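Local coordinates for ParM protein (Staphylococcus aureus, PDB 3JS6) that is an actin-like plasmid segregation protein that forms filaments and probably drives newly copied plasmid DNA apart during partition, at residues Q130-R141 with I152-V160; M7-G18 with F92-L103. All coordinates share one frame; numbering follows the deposited sequence.

Contact 1 (Q130-R141 with I152-V160)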
loop_
_atom_site.group_PDB
_atom_site.type_symbol
_atom_site.label_atom_id
_atom_site.label_comp_id
_atom_site.label_asym_id
_atom_site.label_seq_id
_atom_site.Cartn_x
_atom_site.Cartn_y
_atom_site.Cartn_z
ATOM N N GLN A 130 -6.154 -10.147 12.656
ATOM C CA GLN A 130 -4.799 -10.569 12.356
ATOM C C GLN A 130 -4.740 -12.088 12.209
ATOM O O GLN A 130 -4.039 -12.602 11.333
ATOM C CB GLN A 130 -3.814 -10.104 13.439
ATOM C CG GLN A 130 -2.374 -10.507 13.125
ATOM C CD GLN A 130 -1.340 -9.889 14.058
ATOM O OE1 GLN A 130 -0.132 -10.059 13.862
ATOM N NE2 GLN A 130 -1.802 -9.176 15.070
ATOM N N ALA A 131 -5.482 -12.813 13.043
ATOM C CA ALA A 131 -5.496 -14.275 12.949
ATOM C C ALA A 131 -6.077 -14.740 11.616
ATOM O O ALA A 131 -5.538 -15.638 10.979
ATOM C CB ALA A 131 -6.301 -14.872 14.092
ATOM N N LYS A 132 -7.187 -14.148 11.195
ATOM C CA LYS A 132 -7.790 -14.536 9.929
ATOM C C LYS A 132 -6.961 -14.103 8.716
ATOM O O LYS A 132 -6.963 -14.782 7.705
ATOM C CB LYS A 132 -9.205 -13.960 9.821
ATOM C CG LYS A 132 -10.192 -14.651 10.765
ATOM C CD LYS A 132 -11.622 -14.114 10.632
ATOM C CE LYS A 132 -11.707 -12.643 10.989
ATOM N NZ LYS A 132 -13.120 -12.161 10.953
ATOM N N PHE A 133 -6.260 -12.975 8.810
ATOM C CA PHE A 133 -5.453 -12.511 7.670
ATOM C C PHE A 133 -4.257 -13.451 7.541
ATOM O O PHE A 133 -3.925 -13.903 6.447
ATOM C CB PHE A 133 -4.979 -11.086 7.920
ATOM C CG PHE A 133 -4.315 -10.427 6.734
ATOM C CD1 PHE A 133 -3.550 -9.277 6.925
ATOM C CD2 PHE A 133 -4.516 -10.891 5.443
ATOM C CE1 PHE A 133 -2.993 -8.590 5.849
ATOM C CE2 PHE A 133 -3.972 -10.216 4.357
ATOM C CZ PHE A 133 -3.209 -9.064 4.559
ATOM N N GLU A 134 -3.607 -13.749 8.664
ATOM C CA GLU A 134 -2.464 -14.641 8.626
ATOM C C GLU A 134 -2.907 -16.011 8.124
ATOM O O GLU A 134 -2.131 -16.720 7.481
ATOM C CB GLU A 134 -1.787 -14.720 10.012
ATOM C CG GLU A 134 -1.961 -16.027 10.771
ATOM C CD GLU A 134 -1.198 -17.205 10.165
ATOM O OE1 GLU A 134 0.043 -17.105 9.984
ATOM O OE2 GLU A 134 -1.849 -18.237 9.883
ATOM N N LYS A 135 -4.149 -16.400 8.404
ATOM C CA LYS A 135 -4.628 -17.694 7.915
ATOM C C LYS A 135 -4.841 -17.669 6.387
ATOM O O LYS A 135 -4.687 -18.677 5.699
ATOM C CB LYS A 135 -5.936 -18.085 8.607
ATOM C CG LYS A 135 -5.751 -18.977 9.814
ATOM C CD LYS A 135 -7.097 -19.441 10.372
ATOM C CE LYS A 135 -7.937 -20.124 9.285
ATOM N NZ LYS A 135 -9.289 -20.564 9.759
ATOM N N LEU A 136 -5.210 -16.517 5.852
ATOM C CA LEU A 136 -5.391 -16.426 4.418
ATOM C C LEU A 136 -4.010 -16.547 3.748
ATOM O O LEU A 136 -3.851 -17.233 2.750
ATOM C CB LEU A 136 -6.004 -15.070 4.046
ATOM C CG LEU A 136 -7.479 -14.774 4.336
ATOM C CD1 LEU A 136 -7.780 -13.296 4.018
ATOM C CD2 LEU A 136 -8.368 -15.693 3.490
ATOM N N LEU A 137 -3.020 -15.886 4.334
ATOM C CA LEU A 137 -1.663 -15.836 3.788
ATOM C C LEU A 137 -0.824 -17.093 3.939
ATOM O O LEU A 137 -0.153 -17.535 3.000
ATOM C CB LEU A 137 -0.915 -14.675 4.439
ATOM C CG LEU A 137 -1.557 -13.307 4.212
ATOM C CD1 LEU A 137 -0.818 -12.242 5.058
ATOM C CD2 LEU A 137 -1.514 -12.963 2.720
ATOM N N ASN A 138 -0.873 -17.674 5.127
ATOM C CA ASN A 138 -0.065 -18.842 5.410
ATOM C C ASN A 138 -0.611 -20.179 4.955
ATOM O O ASN A 138 -1.156 -20.933 5.762
ATOM C CB ASN A 138 0.235 -18.913 6.899
ATOM C CG ASN A 138 1.567 -19.535 7.173
ATOM O OD1 ASN A 138 1.991 -20.429 6.446
ATOM N ND2 ASN A 138 2.247 -19.070 8.216
ATOM N N LYS A 139 -0.440 -20.473 3.663
ATOM C CA LYS A 139 -0.875 -21.736 3.084
ATOM C C LYS A 139 -0.273 -21.945 1.707
ATOM O O LYS A 139 0.155 -20.997 1.050
ATOM C CB LYS A 139 -2.406 -21.810 2.983
ATOM C CG LYS A 139 -3.039 -20.850 2.005
ATOM C CD LYS A 139 -4.560 -20.966 2.054
ATOM C CE LYS A 139 -5.226 -19.836 1.273
ATOM N NZ LYS A 139 -6.699 -19.894 1.381
ATOM N N SER A 140 -0.228 -23.198 1.284
ATOM C CA SER A 140 0.301 -23.541 -0.018
ATOM C C SER A 140 -0.817 -23.417 -1.017
ATOM O O SER A 140 -1.979 -23.507 -0.648
ATOM C CB SER A 140 0.807 -24.991 -0.032
ATOM O OG SER A 140 2.085 -25.071 0.569
ATOM N N ARG A 141 -0.465 -23.193 -2.281
ATOM C CA ARG A 141 -1.513 -23.135 -3.289
ATOM C C ARG A 141 -0.968 -23.246 -4.692
ATOM O O ARG A 141 0.171 -22.895 -4.950
ATOM C CB ARG A 141 -2.313 -21.846 -3.154
ATOM C CG ARG A 141 -1.554 -20.554 -3.419
ATOM C CD ARG A 141 -1.080 -19.968 -2.091
ATOM N NE ARG A 141 -2.115 -19.078 -1.545
ATOM C CZ ARG A 141 -1.951 -18.184 -0.564
ATOM N NH1 ARG A 141 -0.757 -18.040 0.006
ATOM N NH2 ARG A 141 -2.983 -17.441 -0.154
ATOM N N ILE A 152 3.000 -22.661 -4.993
ATOM C CA ILE A 152 3.482 -21.702 -4.009
ATOM C C ILE A 152 3.397 -22.192 -2.577
ATOM O O ILE A 152 2.300 -22.450 -2.066
ATOM C CB ILE A 152 2.690 -20.379 -4.113
ATOM C CG1 ILE A 152 2.927 -19.765 -5.497
ATOM C CG2 ILE A 152 3.105 -19.416 -2.996
ATOM C CD1 ILE A 152 1.675 -19.311 -6.188
ATOM N N ASN A 153 4.535 -22.306 -1.921
ATOM C CA ASN A 153 4.592 -22.719 -0.522
ATOM C C ASN A 153 4.972 -21.528 0.352
ATOM O O ASN A 153 5.919 -20.812 0.041
ATOM C CB ASN A 153 5.561 -23.890 -0.348
ATOM C CG ASN A 153 5.159 -25.105 -1.162
ATOM O OD1 ASN A 153 5.926 -25.587 -1.995
ATOM N ND2 ASN A 153 3.959 -25.615 -0.908
ATOM N N VAL A 154 4.251 -21.302 1.430
ATOM C CA VAL A 154 4.565 -20.186 2.306
ATOM C C VAL A 154 5.271 -20.731 3.548
ATOM O O VAL A 154 4.699 -21.518 4.310
ATOM C CB VAL A 154 3.296 -19.421 2.710
ATOM C CG1 VAL A 154 3.654 -18.307 3.682
ATOM C CG2 VAL A 154 2.645 -18.804 1.447
ATOM N N LYS A 155 6.501 -20.293 3.747
ATOM C CA LYS A 155 7.329 -20.761 4.861
ATOM C C LYS A 155 7.230 -19.893 6.091
ATOM O O LYS A 155 7.724 -20.267 7.161
ATOM C CB LYS A 155 8.784 -20.816 4.412
ATOM C CG LYS A 155 8.997 -21.678 3.194
ATOM C CD LYS A 155 8.417 -23.062 3.403
ATOM C CE LYS A 155 8.664 -23.941 2.189
ATOM N NZ LYS A 155 8.162 -25.337 2.410
ATOM N N GLY A 156 6.609 -18.724 5.932
ATOM C CA GLY A 156 6.463 -17.820 7.058
ATOM C C GLY A 156 5.705 -16.563 6.659
ATOM O O GLY A 156 5.677 -16.191 5.465
ATOM N N VAL A 157 5.096 -15.915 7.651
ATOM C CA VAL A 157 4.318 -14.683 7.436
ATOM C C VAL A 157 4.639 -13.671 8.526
ATOM O O VAL A 157 4.719 -14.012 9.700
ATOM C CB VAL A 157 2.793 -14.960 7.459
ATOM C CG1 VAL A 157 2.014 -13.646 7.313
ATOM C CG2 VAL A 157 2.427 -15.916 6.320
ATOM N N LYS A 158 4.842 -12.422 8.138
ATOM C CA LYS A 158 5.131 -11.396 9.122
ATOM C C LYS A 158 4.230 -10.216 8.833
ATOM O O LYS A 158 4.275 -9.661 7.738
ATOM C CB LYS A 158 6.592 -10.984 9.035
ATOM C CG LYS A 158 7.005 -9.861 10.004
ATOM C CD LYS A 158 6.742 -10.194 11.477
ATOM C CE LYS A 158 7.410 -9.169 12.391
ATOM N NZ LYS A 158 7.061 -9.378 13.809
ATOM N N ILE A 159 3.405 -9.853 9.812
ATOM C CA ILE A 159 2.476 -8.742 9.657
ATOM C C ILE A 159 2.714 -7.611 10.660
ATOM O O ILE A 159 2.804 -7.855 11.861
ATOM C CB ILE A 159 1.031 -9.210 9.866
ATOM C CG1 ILE A 159 0.664 -10.301 8.858
ATOM C CG2 ILE A 159 0.108 -8.021 9.765
ATOM C CD1 ILE A 159 -0.498 -11.126 9.289
ATOM N N VAL A 160 2.822 -6.373 10.187
ATOM C CA VAL A 160 2.972 -5.274 11.130
ATOM C C VAL A 160 1.921 -4.200 10.865
ATOM O O VAL A 160 1.118 -4.329 9.934
ATOM C CB VAL A 160 4.375 -4.629 11.046
ATOM C CG1 VAL A 160 5.432 -5.667 11.403
ATOM C CG2 VAL A 160 4.613 -4.039 9.670
HETATM O O HOH W 1 1.927 -22.703 4.893
HETATM O O HOH W 2 2.911 -23.650 2.436
#
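Arg141 pairs with Ile152 as an antiparallel hydrogen-bonded pair, and ahead of it in the chain helix 130-137 lies over strand 152-160, the short axes 9.1 Å apart at 147°. The two bridge bonds are Arg141 N to Ile152 O, 2.9 Å, and Ile152 N to Arg141 O, 2.8 Å. Ile159 lies under the helix. Its CD1 touches Glu134 CB at 3.9 Å and meets the Phe133 ring obliquely. Leu137 crosses Val157 at about a right angle, with CD1 3.9 Å from Val157 CG1. Val157 CG2 lies against the Asn138 side chain. Val154 wedges under the turn that ends the helix: CG2, anti to its own carbonyl carbon, sits 3.3 Å from Lys139 O and also meets Leu137 O. The same methyl lies at the edge of the Arg141 guanidinium. Bends at chi2 and chi3 (-96°, -89°) fold the Arg141 chain back, and its NH1 meets Leu137 O in a weak bond, while NH2 turns to Glu97. One water links Asn138 OD1 to Val154 O, and another accepts from Val154 N. This is a helix joined through a beta hairpin to the sheet it packs on, within the N-terminal domain of an actin-like protein.

Contact 2 (M7-G18 with F92-L103)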
loop_
_atom_site.group_PDB
_atom_site.type_symbol
_atom_site.label_atom_id
_atom_site.label_comp_id
_atom_site.label_asym_id
_atom_site.label_seq_id
_atom_site.Cartn_x
_atom_site.Cartn_y
_atom_site.Cartn_z
HETATM N N MSE A 7 8.205 -12.043 -0.509
HETATM C CA MSE A 7 7.101 -11.321 -1.148
HETATM C C MSE A 7 6.649 -10.245 -0.176
HETATM O O MSE A 7 6.344 -10.554 0.979
HETATM C CB MSE A 7 5.893 -12.208 -1.407
HETATM C CG MSE A 7 6.009 -13.228 -2.542
HETATM SE SE MSE A 7 4.265 -14.162 -2.741
HETATM C CE MSE A 7 4.599 -15.121 -4.359
ATOM N N ALA A 8 6.596 -8.993 -0.644
ATOM C CA ALA A 8 6.143 -7.890 0.180
ATOM C C ALA A 8 4.861 -7.414 -0.498
ATOM O O ALA A 8 4.845 -7.170 -1.701
ATOM C CB ALA A 8 7.158 -6.787 0.213
ATOM N N LEU A 9 3.796 -7.305 0.287
ATOM C CA LEU A 9 2.478 -6.924 -0.231
ATOM C C LEU A 9 1.844 -5.859 0.625
ATOM O O LEU A 9 2.000 -5.865 1.840
ATOM C CB LEU A 9 1.558 -8.137 -0.253
ATOM C CG LEU A 9 1.812 -9.143 -1.378
ATOM C CD1 LEU A 9 1.055 -10.468 -1.105
ATOM C CD2 LEU A 9 1.347 -8.508 -2.713
ATOM N N ASP A 10 1.111 -4.958 -0.016
ATOM C CA ASP A 10 0.450 -3.865 0.702
ATOM C C ASP A 10 -0.947 -3.748 0.118
ATOM O O ASP A 10 -1.105 -3.223 -0.993
ATOM C CB ASP A 10 1.232 -2.581 0.440
ATOM C CG ASP A 10 0.635 -1.355 1.152
ATOM O OD1 ASP A 10 -0.377 -1.483 1.877
ATOM O OD2 ASP A 10 1.211 -0.259 0.991
ATOM N N PHE A 11 -1.944 -4.255 0.834
ATOM C CA PHE A 11 -3.322 -4.207 0.359
ATOM C C PHE A 11 -3.981 -2.941 0.893
ATOM O O PHE A 11 -4.722 -2.973 1.865
ATOM C CB PHE A 11 -4.086 -5.445 0.825
ATOM C CG PHE A 11 -3.515 -6.732 0.297
ATOM C CD1 PHE A 11 -2.592 -7.465 1.043
ATOM C CD2 PHE A 11 -3.870 -7.186 -0.970
ATOM C CE1 PHE A 11 -2.025 -8.644 0.529
ATOM C CE2 PHE A 11 -3.307 -8.368 -1.498
ATOM C CZ PHE A 11 -2.382 -9.091 -0.741
ATOM N N GLY A 12 -3.700 -1.826 0.240
ATOM C CA GLY A 12 -4.224 -0.561 0.706
ATOM C C GLY A 12 -5.539 -0.067 0.158
ATOM O O GLY A 12 -6.299 -0.784 -0.515
ATOM N N ASN A 13 -5.795 1.190 0.507
ATOM C CA ASN A 13 -6.972 1.940 0.105
ATOM C C ASN A 13 -7.604 1.389 -1.166
ATOM O O ASN A 13 -8.413 0.458 -1.126
ATOM C CB ASN A 13 -6.564 3.405 -0.108
ATOM C CG ASN A 13 -5.083 3.554 -0.487
ATOM O OD1 ASN A 13 -4.566 2.823 -1.345
ATOM N ND2 ASN A 13 -4.400 4.508 0.153
ATOM N N GLY A 14 -7.224 1.977 -2.292
ATOM C CA GLY A 14 -7.750 1.550 -3.570
ATOM C C GLY A 14 -6.726 0.868 -4.459
ATOM O O GLY A 14 -7.041 0.535 -5.597
ATOM N N PHE A 15 -5.515 0.640 -3.949
ATOM C CA PHE A 15 -4.466 0.003 -4.749
ATOM C C PHE A 15 -3.716 -1.080 -3.980
ATOM O O PHE A 15 -3.516 -0.967 -2.774
ATOM C CB PHE A 15 -3.430 1.034 -5.188
ATOM C CG PHE A 15 -3.934 2.024 -6.183
ATOM C CD1 PHE A 15 -3.879 1.746 -7.543
ATOM C CD2 PHE A 15 -4.463 3.239 -5.764
ATOM C CE1 PHE A 15 -4.344 2.665 -8.477
ATOM C CE2 PHE A 15 -4.932 4.165 -6.688
ATOM C CZ PHE A 15 -4.872 3.878 -8.051
ATOM N N VAL A 16 -3.285 -2.115 -4.693
ATOM C CA VAL A 16 -2.498 -3.185 -4.081
ATOM C C VAL A 16 -1.087 -2.998 -4.622
ATOM O O VAL A 16 -0.909 -2.859 -5.838
ATOM C CB VAL A 16 -3.005 -4.579 -4.502
ATOM C CG1 VAL A 16 -2.044 -5.649 -4.012
ATOM C CG2 VAL A 16 -4.390 -4.823 -3.927
ATOM N N LYS A 17 -0.097 -2.966 -3.740
ATOM C CA LYS A 17 1.295 -2.811 -4.168
ATOM C C LYS A 17 1.988 -4.143 -3.847
ATOM O O LYS A 17 1.722 -4.738 -2.812
ATOM C CB LYS A 17 2.001 -1.690 -3.383
ATOM C CG LYS A 17 1.740 -0.257 -3.903
ATOM C CD LYS A 17 0.346 0.229 -3.602
ATOM C CE LYS A 17 0.057 0.263 -2.111
ATOM N NZ LYS A 17 -1.271 0.926 -1.847
ATOM N N GLY A 18 2.871 -4.580 -4.734
ATOM C CA GLY A 18 3.591 -5.817 -4.525
ATOM C C GLY A 18 5.040 -5.729 -4.971
ATOM O O GLY A 18 5.381 -4.997 -5.897
ATOM N N PHE A 92 -11.930 -9.963 -1.456
ATOM C CA PHE A 92 -10.594 -9.740 -0.931
ATOM C C PHE A 92 -9.769 -11.008 -0.957
ATOM O O PHE A 92 -8.578 -10.970 -1.289
ATOM C CB PHE A 92 -10.664 -9.185 0.497
ATOM C CG PHE A 92 -9.310 -8.901 1.101
ATOM C CD1 PHE A 92 -8.736 -9.788 2.004
ATOM C CD2 PHE A 92 -8.617 -7.751 0.762
ATOM C CE1 PHE A 92 -7.489 -9.528 2.567
ATOM C CE2 PHE A 92 -7.366 -7.485 1.324
ATOM C CZ PHE A 92 -6.806 -8.381 2.228
ATOM N N LYS A 93 -10.378 -12.132 -0.597
ATOM C CA LYS A 93 -9.629 -13.379 -0.630
ATOM C C LYS A 93 -9.104 -13.661 -2.031
ATOM O O LYS A 93 -7.979 -14.126 -2.178
ATOM C CB LYS A 93 -10.487 -14.544 -0.133
ATOM C CG LYS A 93 -10.744 -14.448 1.367
ATOM C CD LYS A 93 -11.415 -15.683 1.939
ATOM C CE LYS A 93 -12.894 -15.717 1.668
ATOM N NZ LYS A 93 -13.497 -16.849 2.421
ATOM N N ASP A 94 -9.906 -13.376 -3.060
ATOM C CA ASP A 94 -9.470 -13.614 -4.436
ATOM C C ASP A 94 -8.342 -12.638 -4.803
ATOM O O ASP A 94 -7.381 -13.010 -5.484
ATOM C CB ASP A 94 -10.641 -13.449 -5.420
ATOM C CG ASP A 94 -11.667 -14.597 -5.334
ATOM O OD1 ASP A 94 -12.790 -14.440 -5.860
ATOM O OD2 ASP A 94 -11.355 -15.663 -4.757
ATOM N N LEU A 95 -8.473 -11.391 -4.359
ATOM C CA LEU A 95 -7.467 -10.371 -4.600
ATOM C C LEU A 95 -6.112 -10.849 -4.022
ATOM O O LEU A 95 -5.061 -10.719 -4.658
ATOM C CB LEU A 95 -7.863 -9.068 -3.916
ATOM C CG LEU A 95 -6.832 -7.918 -3.989
ATOM C CD1 LEU A 95 -6.722 -7.401 -5.441
ATOM C CD2 LEU A 95 -7.271 -6.779 -3.062
ATOM N N VAL A 96 -6.142 -11.390 -2.811
ATOM C CA VAL A 96 -4.907 -11.877 -2.183
ATOM C C VAL A 96 -4.264 -12.978 -3.045
ATOM O O VAL A 96 -3.055 -12.941 -3.311
ATOM C CB VAL A 96 -5.186 -12.400 -0.753
ATOM C CG1 VAL A 96 -3.933 -13.104 -0.190
ATOM C CG2 VAL A 96 -5.562 -11.238 0.153
ATOM N N GLU A 97 -5.058 -13.956 -3.491
ATOM C CA GLU A 97 -4.510 -15.022 -4.341
ATOM C C GLU A 97 -3.904 -14.482 -5.660
ATOM O O GLU A 97 -2.825 -14.921 -6.065
ATOM C CB GLU A 97 -5.575 -16.076 -4.695
ATOM C CG GLU A 97 -6.140 -16.849 -3.507
ATOM C CD GLU A 97 -5.068 -17.547 -2.713
ATOM O OE1 GLU A 97 -4.254 -18.252 -3.334
ATOM O OE2 GLU A 97 -5.038 -17.384 -1.476
ATOM N N CYS A 98 -4.597 -13.568 -6.350
ATOM C CA CYS A 98 -4.050 -13.009 -7.607
ATOM C C CYS A 98 -2.764 -12.191 -7.389
ATOM O O CYS A 98 -1.875 -12.179 -8.243
ATOM C CB CYS A 98 -5.093 -12.124 -8.307
ATOM S SG CYS A 98 -6.545 -13.072 -8.816
ATOM N N SER A 99 -2.695 -11.492 -6.262
ATOM C CA SER A 99 -1.540 -10.664 -5.914
ATOM C C SER A 99 -0.359 -11.597 -5.631
ATOM O O SER A 99 0.765 -11.383 -6.090
ATOM C CB SER A 99 -1.864 -9.813 -4.678
ATOM O OG SER A 99 -2.885 -8.873 -4.979
ATOM N N ILE A 100 -0.618 -12.650 -4.880
ATOM C CA ILE A 100 0.441 -13.607 -4.606
ATOM C C ILE A 100 0.852 -14.236 -5.939
ATOM O O ILE A 100 2.041 -14.383 -6.235
ATOM C CB ILE A 100 -0.042 -14.683 -3.611
ATOM C CG1 ILE A 100 -0.084 -14.061 -2.201
ATOM C CG2 ILE A 100 0.864 -15.917 -3.695
ATOM C CD1 ILE A 100 -0.671 -14.957 -1.118
ATOM N N GLY A 101 -0.134 -14.575 -6.766
ATOM C CA GLY A 101 0.164 -15.175 -8.054
ATOM C C GLY A 101 1.018 -14.307 -8.970
ATOM O O GLY A 101 1.915 -14.816 -9.658
ATOM N N LEU A 102 0.751 -13.001 -8.993
ATOM C CA LEU A 102 1.515 -12.079 -9.843
ATOM C C LEU A 102 2.977 -12.064 -9.416
ATOM O O LEU A 102 3.872 -11.994 -10.251
ATOM C CB LEU A 102 0.986 -10.641 -9.754
ATOM C CG LEU A 102 0.042 -10.070 -10.813
ATOM C CD1 LEU A 102 -0.077 -8.550 -10.552
ATOM C CD2 LEU A 102 0.564 -10.337 -12.248
ATOM N N LEU A 103 3.214 -12.086 -8.111
ATOM C CA LEU A 103 4.584 -12.101 -7.637
ATOM C C LEU A 103 5.230 -13.456 -7.960
ATOM O O LEU A 103 6.393 -13.497 -8.386
ATOM C CB LEU A 103 4.660 -11.799 -6.142
ATOM C CG LEU A 103 4.183 -10.390 -5.703
ATOM C CD1 LEU A 103 4.462 -10.191 -4.206
ATOM C CD2 LEU A 103 4.897 -9.288 -6.509
#
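Phe11 ends the first strand of a beta hairpin and packs on helix 92-103, part of the sheet-and-helix core of the actin-like N-terminal domain. The helix runs at 142° to strand 7-11, while strand 15-18 runs roughly along it in the same direction.

The tight part is a row of apolar side chains. Phe92 turns its edge toward the face of Phe11, a T-shaped pair with centroids 5.5 Å apart and planes at 68°. Phe92 CG is anti to the backbone N (chi1 -179°), and this swings the ring toward the strand. Val96 CG2 lies over a face of Phe11 in a CH-pi contact. The same methyl also sits over a face of Phe92, so it fills the corner between the two rings. Val16 and Leu95 meet tip to tip, with Val16 CG2 3.6 Å from Leu95 CD2. At the other end Leu103 CD1 reaches Met7 CB at 3.7 Å and also touches Leu9 CD2. Met7 is a selenomethionine. Its chain is extended beyond CG, which carries CE across Ile100 to 3.3 Å from Ile100 O. Leu103 CD2 packs on the backbone of Gly18.

The hairpin turn is the loose side. Asn13 is exposed and poorly ordered, and Phe15 is exposed and stays clear of the helix. Elsewhere Phe133 and Leu137 of helix 128-137 close over Phe11 and Val96.

One polar group is buried among these side chains. Ser99 OG lies 3.5 Å from both Val16 CG1 and Phe11 CE2. It donates to Leu95 O at 2.9 Å, while Ser99 N binds that oxygen from the opposite face of its carbonyl plane.

From the N terminus the chain first makes the hairpin of strands 4-11 and 15-20. After 73 residues helix 90-104 returns to it, closing contact 2. Contact 1 comes later and closes a much shorter loop of ten residues, mostly strand. The two are therefore in series, neither nested nor crossed. In space they are neighbours, with centres about 13 Å apart. Both rest on the same mixed sheet, where strand 111-120 lies between strands 4-11 and 148-161. Helices 90-104 and 128-137 also touch: Leu136 packs on Lys93. An unusually short salt bridge between Arg141 NH2 and Glu97 OE2 joins contact 1 to contact 2.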